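Local coordinates for 3-phosphoshikimate 1-carboxyvinyltransferase (Streptomyces sviceus, PDB 7M0O), which probably transfers the enolpyruvyl group of phosphoenolpyruvate to the 5-hydroxyl of shikimate-3-phosphate, the sixth of seven steps to chorismate, at residues A[82-87]-A[153-158]; A[113-118]-A[146-151]; A[119-124]-A[134-139]; A[170-175]-A[204-209]. All coordinates share one frame; numbering follows the deposited sequence.

Interaction 1. Residues A[82-87]-A[153-158]; sequences ARFLPT and SSQYLT
The carbonyl oxygen of Arg83, the residue whose side chain spans the gap to Gln155 and Tyr156, is gripped twice from within its own helix: Thr87 OG1 donates to Arg83 O at 2.9 Å, and Thr87 N adds a weak bond. Pro86 has no N-H to bond to Ala82 O, and the helix kinks there; His132 NE2 bonds to that oxygen. Arg83 bends at chi2 (148°) and crosses both its partners. Tyr156 CE1 lies over one face of the guanidinium, 3.7 Å from Arg83 NE, with the ring and guanidinium planes steeply inclined; the tyrosine hydroxyl makes a weak bond to Pro108 O. At the edge of the same guanidinium is the amide of Gln155, but Arg83 NH1 and Gln155 NE2, 3.1 Å apart, are both donors and make no hydrogen bond. EPSP synthase has two globular domains, each built from βαβαββ units with helices inside and sheets outside; within one of them this contact joins helices 79-90 and 155-163, beside the substrate site, where Gln155 is predicted to bind both substrates. The neighbouring Arg107, predicted to hold phosphoenolpyruvate, brings a second cationic group close to Arg83, consistent with a pocket for anions. Alongside, the contact is apolar. Phe84 CZ meets the methyl Thr158 CG2 at 4.0 Å, while Thr158 turns its hydroxyl to Thr187 OG1 on helix 182-193.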
loop_
_atom_site.group_PDB
_atom_site.type_symbol
_atom_site.label_atom_id
_atom_site.label_comp_id
_atom_site.label_asym_id
_atom_site.label_seq_id
_atom_site.Cartn_x
_atom_site.Cartn_y
_atom_site.Cartn_z
ATOM N N ALA A 82 -7.814 -6.832 12.174
ATOM C CA ALA A 82 -7.377 -7.658 13.295
ATOM C C ALA A 82 -6.311 -6.995 14.152
ATOM O O ALA A 82 -6.167 -7.359 15.327
ATOM C CB ALA A 82 -6.852 -9.003 12.784
ATOM N N ARG A 83 -5.558 -6.041 13.605
ATOM C CA ARG A 83 -4.542 -5.341 14.384
ATOM C C ARG A 83 -4.971 -3.946 14.811
ATOM O O ARG A 83 -4.729 -3.556 15.958
ATOM C CB ARG A 83 -3.236 -5.248 13.589
ATOM C CG ARG A 83 -2.662 -6.608 13.263
ATOM C CD ARG A 83 -1.929 -6.587 11.931
ATOM N NE ARG A 83 -1.318 -7.879 11.634
ATOM C CZ ARG A 83 -0.624 -8.140 10.531
ATOM N NH1 ARG A 83 -0.456 -7.202 9.608
ATOM N NH2 ARG A 83 -0.099 -9.343 10.355
ATOM N N PHE A 84 -5.639 -3.191 13.934
ATOM C CA PHE A 84 -5.976 -1.805 14.253
ATOM C C PHE A 84 -7.174 -1.695 15.192
ATOM O O PHE A 84 -7.202 -0.807 16.047
ATOM C CB PHE A 84 -6.265 -1.014 12.976
ATOM C CG PHE A 84 -5.042 -0.618 12.205
ATOM C CD1 PHE A 84 -3.776 -1.048 12.591
ATOM C CD2 PHE A 84 -5.156 0.204 11.093
ATOM C CE1 PHE A 84 -2.655 -0.676 11.874
ATOM C CE2 PHE A 84 -4.034 0.582 10.361
ATOM C CZ PHE A 84 -2.782 0.144 10.753
ATOM N N LEU A 85 -8.199 -2.533 15.033
ATOM C CA LEU A 85 -9.344 -2.422 15.937
ATOM C C LEU A 85 -8.981 -2.714 17.392
ATOM O O LEU A 85 -9.431 -1.964 18.270
ATOM C CB LEU A 85 -10.495 -3.316 15.455
ATOM C CG LEU A 85 -11.327 -2.752 14.305
ATOM C CD1 LEU A 85 -12.628 -3.520 14.165
ATOM C CD2 LEU A 85 -11.619 -1.261 14.488
ATOM N N PRO A 86 -8.216 -3.758 17.727
ATOM C CA PRO A 86 -7.804 -3.914 19.136
ATOM C C PRO A 86 -6.996 -2.748 19.650
ATOM O O PRO A 86 -7.087 -2.409 20.838
ATOM C CB PRO A 86 -6.977 -5.201 19.117
ATOM C CG PRO A 86 -7.539 -5.979 17.938
ATOM C CD PRO A 86 -7.822 -4.924 16.910
ATOM N N THR A 87 -6.199 -2.131 18.780
ATOM C CA THR A 87 -5.411 -0.966 19.181
ATOM C C THR A 87 -6.309 0.217 19.531
ATOM O O THR A 87 -6.137 0.860 20.576
ATOM C CB THR A 87 -4.445 -0.583 18.061
ATOM O OG1 THR A 87 -3.561 -1.666 17.777
ATOM C CG2 THR A 87 -3.632 0.675 18.445
ATOM N N SER A 153 7.207 -7.217 9.996
ATOM C CA SER A 153 5.970 -6.631 9.501
ATOM C C SER A 153 5.884 -5.164 9.903
ATOM O O SER A 153 6.174 -4.796 11.046
ATOM C CB SER A 153 4.761 -7.387 10.045
ATOM O OG SER A 153 4.244 -6.735 11.187
ATOM N N SER A 154 5.469 -4.326 8.954
ATOM C CA SER A 154 5.451 -2.888 9.176
ATOM C C SER A 154 4.199 -2.414 9.902
ATOM O O SER A 154 4.187 -1.285 10.410
ATOM C CB SER A 154 5.585 -2.158 7.835
ATOM O OG SER A 154 4.750 -2.745 6.852
ATOM N N GLN A 155 3.147 -3.239 9.959
ATOM C CA GLN A 155 1.885 -2.786 10.534
ATOM C C GLN A 155 1.953 -2.605 12.046
ATOM O O GLN A 155 1.132 -1.864 12.590
ATOM C CB GLN A 155 0.755 -3.756 10.177
ATOM C CG GLN A 155 -0.039 -3.331 8.944
ATOM C CD GLN A 155 -1.186 -4.270 8.623
ATOM O OE1 GLN A 155 -2.179 -4.321 9.341
ATOM N NE2 GLN A 155 -1.050 -5.027 7.536
ATOM N N TYR A 156 2.902 -3.261 12.733
ATOM C CA TYR A 156 2.962 -3.157 14.192
ATOM C C TYR A 156 3.525 -1.813 14.627
ATOM O O TYR A 156 2.989 -1.182 15.545
ATOM C CB TYR A 156 3.806 -4.292 14.787
ATOM C CG TYR A 156 3.309 -5.676 14.420
ATOM C CD1 TYR A 156 1.952 -5.947 14.346
ATOM C CD2 TYR A 156 4.201 -6.695 14.113
ATOM C CE1 TYR A 156 1.488 -7.204 13.990
ATOM C CE2 TYR A 156 3.747 -7.965 13.762
ATOM C CZ TYR A 156 2.387 -8.205 13.700
ATOM O OH TYR A 156 1.923 -9.448 13.344
ATOM N N LEU A 157 4.611 -1.360 13.994
ATOM C CA LEU A 157 5.107 -0.025 14.302
ATOM C C LEU A 157 4.062 1.028 13.961
ATOM O O LEU A 157 3.841 1.974 14.735
ATOM C CB LEU A 157 6.423 0.232 13.556
ATOM C CG LEU A 157 6.941 1.663 13.710
ATOM C CD1 LEU A 157 7.153 2.028 15.188
ATOM C CD2 LEU A 157 8.225 1.878 12.910
ATOM N N THR A 158 3.376 0.861 12.829
ATOM C CA THR A 158 2.415 1.874 12.409
ATOM C C THR A 158 1.216 1.934 13.352
ATOM O O THR A 158 0.729 3.027 13.675
ATOM C CB THR A 158 2.006 1.593 10.958
ATOM O OG1 THR A 158 3.032 2.097 10.094
ATOM C CG2 THR A 158 0.672 2.221 10.607
#

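Interaction 2. Residues A[113-118]-A[146-151]. With K (potassium ion), chain C.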
loop_
_atom_site.group_PDB
_atom_site.type_symbol
_atom_site.label_atom_id
_atom_site.label_comp_id
_atom_site.label_asym_id
_atom_site.label_seq_id
_atom_site.Cartn_x
_atom_site.Cartn_y
_atom_site.Cartn_z
ATOM N N SER A 113 0.789 -7.033 20.503
ATOM C CA SER A 113 0.131 -7.303 21.781
ATOM C C SER A 113 1.127 -7.271 22.934
ATOM O O SER A 113 0.745 -6.949 24.068
ATOM C CB SER A 113 -0.619 -8.632 21.728
ATOM O OG SER A 113 0.276 -9.720 21.831
ATOM N N ARG A 114 2.397 -7.597 22.671
ATOM C CA ARG A 114 3.416 -7.458 23.707
ATOM C C ARG A 114 3.657 -5.993 24.040
ATOM O O ARG A 114 3.810 -5.633 25.214
ATOM C CB ARG A 114 4.710 -8.140 23.257
ATOM C CG ARG A 114 5.914 -7.904 24.157
ATOM C CD ARG A 114 7.090 -7.433 23.321
ATOM N NE ARG A 114 6.692 -6.288 22.508
ATOM C CZ ARG A 114 7.081 -6.069 21.257
ATOM N NH1 ARG A 114 7.902 -6.903 20.641
ATOM N NH2 ARG A 114 6.647 -4.998 20.636
ATOM N N ALA A 115 3.680 -5.133 23.018
ATOM C CA ALA A 115 3.872 -3.705 23.240
ATOM C C ALA A 115 2.693 -3.092 23.988
ATOM O O ALA A 115 2.894 -2.249 24.864
ATOM C CB ALA A 115 4.098 -3.002 21.896
ATOM N N LEU A 116 1.456 -3.512 23.670
ATOM C CA LEU A 116 0.290 -2.964 24.366
ATOM C C LEU A 116 0.307 -3.353 25.842
ATOM O O LEU A 116 -0.066 -2.548 26.708
ATOM C CB LEU A 116 -1.004 -3.452 23.717
ATOM C CG LEU A 116 -1.323 -2.830 22.350
ATOM C CD1 LEU A 116 -2.540 -3.536 21.679
ATOM C CD2 LEU A 116 -1.590 -1.335 22.467
ATOM N N ARG A 117 0.696 -4.594 26.134
ATOM C CA ARG A 117 0.788 -5.040 27.522
ATOM C C ARG A 117 1.972 -4.405 28.251
ATOM O O ARG A 117 1.862 -4.071 29.442
ATOM C CB ARG A 117 0.838 -6.561 27.560
ATOM C CG ARG A 117 -0.531 -7.183 27.192
ATOM C CD ARG A 117 -0.436 -8.697 27.146
ATOM N NE ARG A 117 0.319 -9.162 25.984
ATOM C CZ ARG A 117 0.611 -10.438 25.748
ATOM N NH1 ARG A 117 0.189 -11.374 26.592
ATOM N NH2 ARG A 117 1.300 -10.788 24.658
ATOM N N ASP A 118 3.099 -4.201 27.560
ATOM C CA ASP A 118 4.180 -3.402 28.140
ATOM C C ASP A 118 3.663 -2.030 28.569
ATOM O O ASP A 118 4.077 -1.496 29.603
ATOM C CB ASP A 118 5.335 -3.221 27.150
ATOM C CG ASP A 118 6.209 -4.461 27.010
ATOM O OD1 ASP A 118 6.034 -5.423 27.794
ATOM O OD2 ASP A 118 7.071 -4.485 26.093
ATOM N N VAL A 146 8.239 2.655 25.115
ATOM C CA VAL A 146 7.974 1.264 24.759
ATOM C C VAL A 146 9.004 0.849 23.715
ATOM O O VAL A 146 9.428 1.663 22.890
ATOM C CB VAL A 146 6.521 1.074 24.267
ATOM C CG1 VAL A 146 6.239 1.949 23.042
ATOM C CG2 VAL A 146 6.204 -0.413 24.030
ATOM N N THR A 147 9.437 -0.405 23.773
ATOM C CA THR A 147 10.395 -0.947 22.816
ATOM C C THR A 147 9.687 -2.004 21.981
ATOM O O THR A 147 9.208 -3.008 22.519
ATOM C CB THR A 147 11.621 -1.536 23.522
ATOM O OG1 THR A 147 12.254 -0.522 24.315
ATOM C CG2 THR A 147 12.627 -2.064 22.501
ATOM N N LEU A 148 9.615 -1.780 20.672
ATOM C CA LEU A 148 8.917 -2.686 19.771
ATOM C C LEU A 148 9.920 -3.599 19.081
ATOM O O LEU A 148 10.961 -3.136 18.599
ATOM C CB LEU A 148 8.113 -1.898 18.735
ATOM C CG LEU A 148 7.539 -2.708 17.575
ATOM C CD1 LEU A 148 6.308 -3.470 18.012
ATOM C CD2 LEU A 148 7.197 -1.777 16.448
ATOM N N ASP A 149 9.603 -4.892 19.030
ATOM C CA ASP A 149 10.460 -5.845 18.337
ATOM C C ASP A 149 9.829 -6.282 17.017
ATOM O O ASP A 149 9.623 -7.480 16.789
ATOM C CB ASP A 149 10.744 -7.049 19.239
ATOM C CG ASP A 149 11.796 -6.749 20.300
ATOM O OD1 ASP A 149 12.945 -6.415 19.924
ATOM O OD2 ASP A 149 11.472 -6.837 21.507
ATOM N N ALA A 150 9.518 -5.325 16.145
ATOM C CA ALA A 150 8.904 -5.596 14.843
ATOM C C ALA A 150 9.877 -5.191 13.737
ATOM O O ALA A 150 9.656 -4.209 13.017
ATOM C CB ALA A 150 7.559 -4.877 14.693
ATOM N N GLY A 151 10.956 -5.959 13.594
ATOM C CA GLY A 151 11.865 -5.776 12.481
ATOM C C GLY A 151 11.426 -6.542 11.249
ATOM O O GLY A 151 12.247 -6.836 10.375
HETATM K K K C . 3.367 -3.009 31.792
HETATM O O HOH W 1 8.593 -2.159 26.045
#
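Ala115 and Val146 make the apolar part of this contact, Ala115 CB lying 4.0 Å from Val146 CG2. CG2 is anti to the backbone N, while CG1 takes the crowded position between N and the carbonyl carbon. An alanine suits the helix side, since its single methyl lets the strand come close; Leu148 CD1 is a looser neighbour of the same methyl. Polar contact is carried by water. One molecule donates to Asp118 OD2 at 2.8 Å and accepts from Thr147 N at 3.0 Å, tying the last turn of helix 110-118 to the edge strand 144-147. Electrostatics add little that is firm: Arg114 crosses Asp149 at about a right angle in a long salt bridge, with the carboxylate oxygen well out of the guanidinium plane, and it is doubtful because the arginine has two conformers. Within the helix, Arg117 NE donates to Ser113 O at 3.0 Å, from the face of that carbonyl opposite to Arg117 N; NH1 pairs with Glu129. Arg117 O and Asp118 O reach the potassium ion at 3.0 and 2.8 Å. Carbonyl oxygens at a helix C-terminus are suitable ligands for potassium, which favours oxygen donors, and the ion may partly offset the negative helix end. The chemistry implies a helix packed through Ala115 against Val146 and Leu148 within, and joined at its exposed edge by the water between Asp118 and Thr147.

Interaction 3. Residues A[119-124]-A[134-139]; sequences LGVDLR and LTVRAA
Arg124 and Thr135 pair through two backbone bonds, Thr135 N to Arg124 O at 2.8 Å and Arg124 N to Thr135 O at 2.9 Å, the antiparallel core of the hairpin formed by strands 122-125 and 134-139. Arg137 N adds a bond to Asp122 O. The return bond of this pair is replaced by a water that accepts from Asp122 N and donates to Arg137 O. Leu123 and Val136 share one face of the hairpin, Leu123 CD1 meeting Val136 CG2; just before the strand Val121 CG1 meets Val136 CG1 at 3.8 Å. Branched and long aliphatic chains suit this side because Leu123 also packs on helix 110-118. The charged groups share the opposite face. Asp122 is held side-on by Arg124, NE to OD1 at 2.9 Å and NH2 to OD2 at 3.0 Å, each oxygen using its syn lone pair. The Arg124 guanidinium then lies flat on that of Arg137, centres 3.6 Å apart and planes 7° off parallel, with Arg124 NH1 over the centre of its partner. In the Arg137 guanidinium plane is the O of a water 2.8 Å from Arg137 NH1, which also lies within bonding reach of Asp122 OD1 and Thr135 O. Two like charges stacked so closely would repel; the Asp122 carboxylate, bound by two nitrogens of Arg124 and leaning over the aliphatic part of Arg137, probably eases the close approach of the two cations.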
loop_
_atom_site.group_PDB
_atom_site.type_symbol
_atom_site.label_atom_id
_atom_site.label_comp_id
_atom_site.label_asym_id
_atom_site.label_seq_id
_atom_site.Cartn_x
_atom_site.Cartn_y
_atom_site.Cartn_z
ATOM N N LEU A 119 2.755 -1.450 27.777
ATOM C CA LEU A 119 2.128 -0.151 28.014
ATOM C C LEU A 119 0.959 -0.195 29.007
ATOM O O LEU A 119 0.275 0.825 29.190
ATOM C CB LEU A 119 1.631 0.440 26.696
ATOM C CG LEU A 119 2.749 0.964 25.793
ATOM C CD1 LEU A 119 2.223 1.272 24.399
ATOM C CD2 LEU A 119 3.358 2.204 26.441
ATOM N N GLY A 120 0.706 -1.329 29.637
ATOM C CA GLY A 120 -0.265 -1.389 30.712
ATOM C C GLY A 120 -1.657 -1.822 30.317
ATOM O O GLY A 120 -2.570 -1.731 31.146
ATOM N N VAL A 121 -1.856 -2.275 29.084
ATOM C CA VAL A 121 -3.172 -2.723 28.652
ATOM C C VAL A 121 -3.431 -4.120 29.205
ATOM O O VAL A 121 -2.564 -5.002 29.148
ATOM C CB VAL A 121 -3.285 -2.704 27.117
ATOM C CG1 VAL A 121 -4.653 -3.236 26.679
ATOM C CG2 VAL A 121 -3.088 -1.274 26.592
ATOM N N ASP A 122 -4.622 -4.310 29.759
ATOM C CA ASP A 122 -5.089 -5.633 30.171
ATOM C C ASP A 122 -5.600 -6.323 28.919
ATOM O O ASP A 122 -6.774 -6.225 28.570
ATOM C CB ASP A 122 -6.188 -5.521 31.222
ATOM C CG ASP A 122 -6.680 -6.877 31.708
ATOM O OD1 ASP A 122 -6.416 -7.910 31.050
ATOM O OD2 ASP A 122 -7.350 -6.907 32.763
ATOM N N LEU A 123 -4.700 -7.003 28.219
ATOM C CA LEU A 123 -5.024 -7.795 27.040
ATOM C C LEU A 123 -4.696 -9.248 27.349
ATOM O O LEU A 123 -3.623 -9.553 27.885
ATOM C CB LEU A 123 -4.235 -7.304 25.808
ATOM C CG LEU A 123 -4.466 -7.936 24.436
ATOM C CD1 LEU A 123 -4.023 -6.940 23.391
ATOM C CD2 LEU A 123 -3.659 -9.244 24.308
ATOM N N ARG A 124 -5.611 -10.142 26.998
ATOM C CA ARG A 124 -5.453 -11.560 27.261
ATOM C C ARG A 124 -5.734 -12.346 25.990
ATOM O O ARG A 124 -6.784 -12.173 25.365
ATOM C CB ARG A 124 -6.385 -12.014 28.394
ATOM C CG ARG A 124 -6.150 -11.248 29.678
ATOM C CD ARG A 124 -7.096 -11.662 30.788
ATOM N NE ARG A 124 -7.282 -10.589 31.764
ATOM C CZ ARG A 124 -8.130 -10.666 32.785
ATOM N NH1 ARG A 124 -8.857 -11.767 32.959
ATOM N NH2 ARG A 124 -8.262 -9.650 33.627
ATOM N N LEU A 134 -8.804 -12.744 21.373
ATOM C CA LEU A 134 -8.184 -12.038 22.485
ATOM C C LEU A 134 -9.175 -11.045 23.059
ATOM O O LEU A 134 -10.085 -10.571 22.367
ATOM C CB LEU A 134 -6.900 -11.328 22.053
ATOM C CG LEU A 134 -7.022 -10.340 20.895
ATOM C CD1 LEU A 134 -7.319 -8.928 21.436
ATOM C CD2 LEU A 134 -5.757 -10.335 20.066
ATOM N N THR A 135 -8.976 -10.705 24.323
ATOM C CA THR A 135 -9.915 -9.866 25.052
ATOM C C THR A 135 -9.174 -8.667 25.631
ATOM O O THR A 135 -8.153 -8.841 26.299
ATOM C CB THR A 135 -10.594 -10.690 26.149
ATOM O OG1 THR A 135 -11.340 -11.748 25.527
ATOM C CG2 THR A 135 -11.539 -9.827 26.988
ATOM N N VAL A 136 -9.681 -7.461 25.362
ATOM C CA VAL A 136 -9.124 -6.221 25.907
ATOM C C VAL A 136 -10.084 -5.642 26.937
ATOM O O VAL A 136 -11.194 -5.209 26.594
ATOM C CB VAL A 136 -8.849 -5.174 24.817
ATOM C CG1 VAL A 136 -8.214 -3.914 25.448
ATOM C CG2 VAL A 136 -7.986 -5.742 23.690
ATOM N N ARG A 137 -9.636 -5.582 28.189
ATOM C CA ARG A 137 -10.319 -4.830 29.246
ATOM C C ARG A 137 -9.673 -3.452 29.299
ATOM O O ARG A 137 -8.717 -3.218 30.039
ATOM C CB ARG A 137 -10.224 -5.570 30.571
ATOM C CG ARG A 137 -10.973 -6.915 30.555
ATOM C CD ARG A 137 -10.486 -7.884 31.641
ATOM N NE ARG A 137 -11.385 -9.026 31.837
ATOM C CZ ARG A 137 -11.348 -10.163 31.140
ATOM N NH1 ARG A 137 -10.452 -10.331 30.181
ATOM N NH2 ARG A 137 -12.211 -11.141 31.405
ATOM N N ALA A 138 -10.198 -2.537 28.483
ATOM C CA ALA A 138 -9.550 -1.260 28.205
ATOM C C ALA A 138 -9.857 -0.222 29.283
ATOM O O ALA A 138 -10.982 -0.143 29.791
ATOM C CB ALA A 138 -10.011 -0.742 26.834
ATOM N N ALA A 139 -8.844 0.585 29.613
ATOM C CA ALA A 139 -8.997 1.737 30.500
ATOM C C ALA A 139 -8.039 2.847 30.073
ATOM O O ALA A 139 -7.405 3.499 30.909
ATOM C CB ALA A 139 -8.757 1.349 31.959
HETATM O O HOH W 2 -6.364 -1.876 29.975
HETATM O O HOH W 3 -8.389 -8.733 29.065
#

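Interaction 4. Residues A[170-175]-A[204-209]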
loop_
_atom_site.group_PDB
_atom_site.type_symbol
_atom_site.label_atom_id
_atom_site.label_comp_id
_atom_site.label_asym_id
_atom_site.label_seq_id
_atom_site.Cartn_x
_atom_site.Cartn_y
_atom_site.Cartn_z
ATOM N N GLY A 170 1.599 10.656 25.581
ATOM C CA GLY A 170 2.362 10.437 24.369
ATOM C C GLY A 170 3.194 9.170 24.456
ATOM O O GLY A 170 3.254 8.489 25.482
ATOM N N LEU A 171 3.847 8.839 23.345
ATOM C CA LEU A 171 4.689 7.653 23.281
ATOM C C LEU A 171 6.113 8.005 22.867
ATOM O O LEU A 171 6.355 8.978 22.136
ATOM C CB LEU A 171 4.106 6.608 22.296
ATOM C CG LEU A 171 2.824 5.927 22.783
ATOM C CD1 LEU A 171 2.318 4.968 21.680
ATOM C CD2 LEU A 171 3.074 5.161 24.075
ATOM N N ARG A 172 7.051 7.202 23.357
ATOM C CA ARG A 172 8.436 7.173 22.890
ATOM C C ARG A 172 8.708 5.733 22.457
ATOM O O ARG A 172 9.028 4.880 23.292
ATOM C CB ARG A 172 9.401 7.641 23.983
ATOM C CG ARG A 172 9.401 9.137 24.242
ATOM C CD ARG A 172 10.475 9.511 25.272
ATOM N NE ARG A 172 11.829 9.375 24.729
ATOM C CZ ARG A 172 12.533 10.375 24.205
ATOM N NH1 ARG A 172 12.014 11.597 24.143
ATOM N NH2 ARG A 172 13.760 10.149 23.741
ATOM N N ILE A 173 8.569 5.464 21.157
ATOM C CA ILE A 173 8.652 4.119 20.596
ATOM C C ILE A 173 10.082 3.859 20.132
ATOM O O ILE A 173 10.548 4.459 19.159
ATOM C CB ILE A 173 7.664 3.938 19.433
ATOM C CG1 ILE A 173 6.250 4.328 19.871
ATOM C CG2 ILE A 173 7.732 2.506 18.897
ATOM C CD1 ILE A 173 5.273 4.654 18.710
ATOM N N ARG A 174 10.759 2.920 20.790
ATOM C CA ARG A 174 12.113 2.527 20.421
ATOM C C ARG A 174 12.078 1.334 19.467
ATOM O O ARG A 174 11.476 0.298 19.774
ATOM C CB ARG A 174 12.920 2.207 21.682
ATOM C CG ARG A 174 14.385 1.871 21.430
ATOM C CD ARG A 174 15.179 1.777 22.740
ATOM N NE ARG A 174 15.679 3.085 23.163
ATOM C CZ ARG A 174 15.365 3.679 24.312
ATOM N NH1 ARG A 174 14.551 3.083 25.177
ATOM N NH2 ARG A 174 15.867 4.875 24.599
ATOM N N VAL A 175 12.704 1.492 18.301
ATOM C CA VAL A 175 12.906 0.391 17.370
ATOM C C VAL A 175 14.392 0.248 17.031
ATOM O O VAL A 175 15.237 0.087 17.912
ATOM C CB VAL A 175 12.100 0.577 16.077
ATOM C CG1 VAL A 175 12.165 -0.694 15.245
ATOM C CG2 VAL A 175 10.657 0.973 16.376
ATOM N N VAL A 204 14.211 6.235 18.262
ATOM C CA VAL A 204 12.998 6.491 19.038
ATOM C C VAL A 204 12.097 7.458 18.278
ATOM O O VAL A 204 12.517 8.566 17.927
ATOM C CB VAL A 204 13.318 7.057 20.436
ATOM C CG1 VAL A 204 12.028 7.407 21.175
ATOM C CG2 VAL A 204 14.153 6.069 21.242
ATOM N N PHE A 205 10.850 7.049 18.058
ATOM C CA PHE A 205 9.824 7.930 17.533
ATOM C C PHE A 205 9.102 8.578 18.708
ATOM O O PHE A 205 8.633 7.881 19.617
ATOM C CB PHE A 205 8.832 7.158 16.658
ATOM C CG PHE A 205 9.439 6.521 15.426
ATOM C CD1 PHE A 205 9.358 7.145 14.191
ATOM C CD2 PHE A 205 10.056 5.286 15.507
ATOM C CE1 PHE A 205 9.897 6.553 13.055
ATOM C CE2 PHE A 205 10.600 4.678 14.378
ATOM C CZ PHE A 205 10.520 5.318 13.144
ATOM N N VAL A 206 9.018 9.903 18.686
ATOM C CA VAL A 206 8.515 10.696 19.805
ATOM C C VAL A 206 7.170 11.280 19.380
ATOM O O VAL A 206 7.106 12.254 18.617
ATOM C CB VAL A 206 9.511 11.790 20.210
ATOM C CG1 VAL A 206 8.923 12.667 21.294
ATOM C CG2 VAL A 206 10.817 11.161 20.651
ATOM N N VAL A 207 6.087 10.685 19.865
ATOM C CA VAL A 207 4.731 11.005 19.429
ATOM C C VAL A 207 4.034 11.748 20.563
ATOM O O VAL A 207 3.944 11.209 21.674
ATOM C CB VAL A 207 3.939 9.743 19.044
ATOM C CG1 VAL A 207 2.596 10.146 18.421
ATOM C CG2 VAL A 207 4.757 8.878 18.091
ATOM N N PRO A 208 3.484 12.936 20.311
ATOM C CA PRO A 208 2.907 13.748 21.378
ATOM C C PRO A 208 1.487 13.328 21.706
ATOM O O PRO A 208 0.802 12.699 20.882
ATOM C CB PRO A 208 2.946 15.165 20.784
ATOM C CG PRO A 208 2.768 14.944 19.315
ATOM C CD PRO A 208 3.480 13.641 19.011
ATOM N N PRO A 209 1.015 13.629 22.915
ATOM C CA PRO A 209 -0.396 13.429 23.253
ATOM C C PRO A 209 -1.239 14.538 22.634
ATOM O O PRO A 209 -0.730 15.430 21.950
ATOM C CB PRO A 209 -0.410 13.511 24.785
ATOM C CG PRO A 209 0.690 14.492 25.075
ATOM C CD PRO A 209 1.770 14.220 24.034
#
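Leu171 with Val207, and Ile173 with Phe205, form the hydrogen-bonded pairs at the heart of this contact. Each pair exchanges two bonds: Val207 N to Leu171 O at 2.9 Å and Leu171 N to Val207 O, then Phe205 N to Ile173 O at 2.8 Å and Ile173 N to Phe205 O. Between them runs a CA-H…O contact from Arg172 CA to Phe205 O. Side chains alternate about this backbone. On one face Val204 sits between two arginines: CG1 touches Arg172 CB at 3.9 Å, and CG2 touches Arg174 NE at 3.9 Å. Val206 lies beside Arg172 and puts CG2 3.7 Å above one face of its guanidinium, toward the rim. Beta-branched valine suits such a strand, and the long arginines cover it; Arg172 has a long, weak ion pair with Glu201. On the other face Ile173 CD1 packs on Val207 CG2 at 4.3 Å, and the edge of the Phe205 ring faces Ile173 O; helix 155-163 covers this side through Leu157, Leu160 and Leu161. At one end Gly170 CA is 3.2 Å from Val207 O; its positive phi (83°) suits glycine, and a CB there would collide with that oxygen, while Pro209 CB flanks its N. Outward again, strand 171-174 is bonded along its far edge to the parallel strand 144-147, with helix 155-163 between them in the chain: a beta-alpha-beta crossover whose sheet strand 204-207 extends antiparallel, consistent with the βαβαββ units of the EPSP synthase fold.

All four contacts lie on the same side of the chain's centre, in one globular lobe. Interaction 3 comes within the stretch spanned by interaction 2, and that within the span of interaction 1; interaction 4 follows. Helix 110-118 runs straight into the hairpin of interaction 3 through a Schellman turn in which Val121 N meets Leu116 O; about 13 Å separates the centres of interactions 2 and 3. Interactions 2 and 4, centres about 12 Å apart, share a sheet, strands 144-147 and 171-174 being neighbours. Helix 155-163 joins interactions 1 and 4, centres about 16 Å apart, since Leu157 packs on Ile173 and Phe205. Two sheets thus flank largely buried helices, with three predicted substrate-binding residues at or just before the start of helix 155-163.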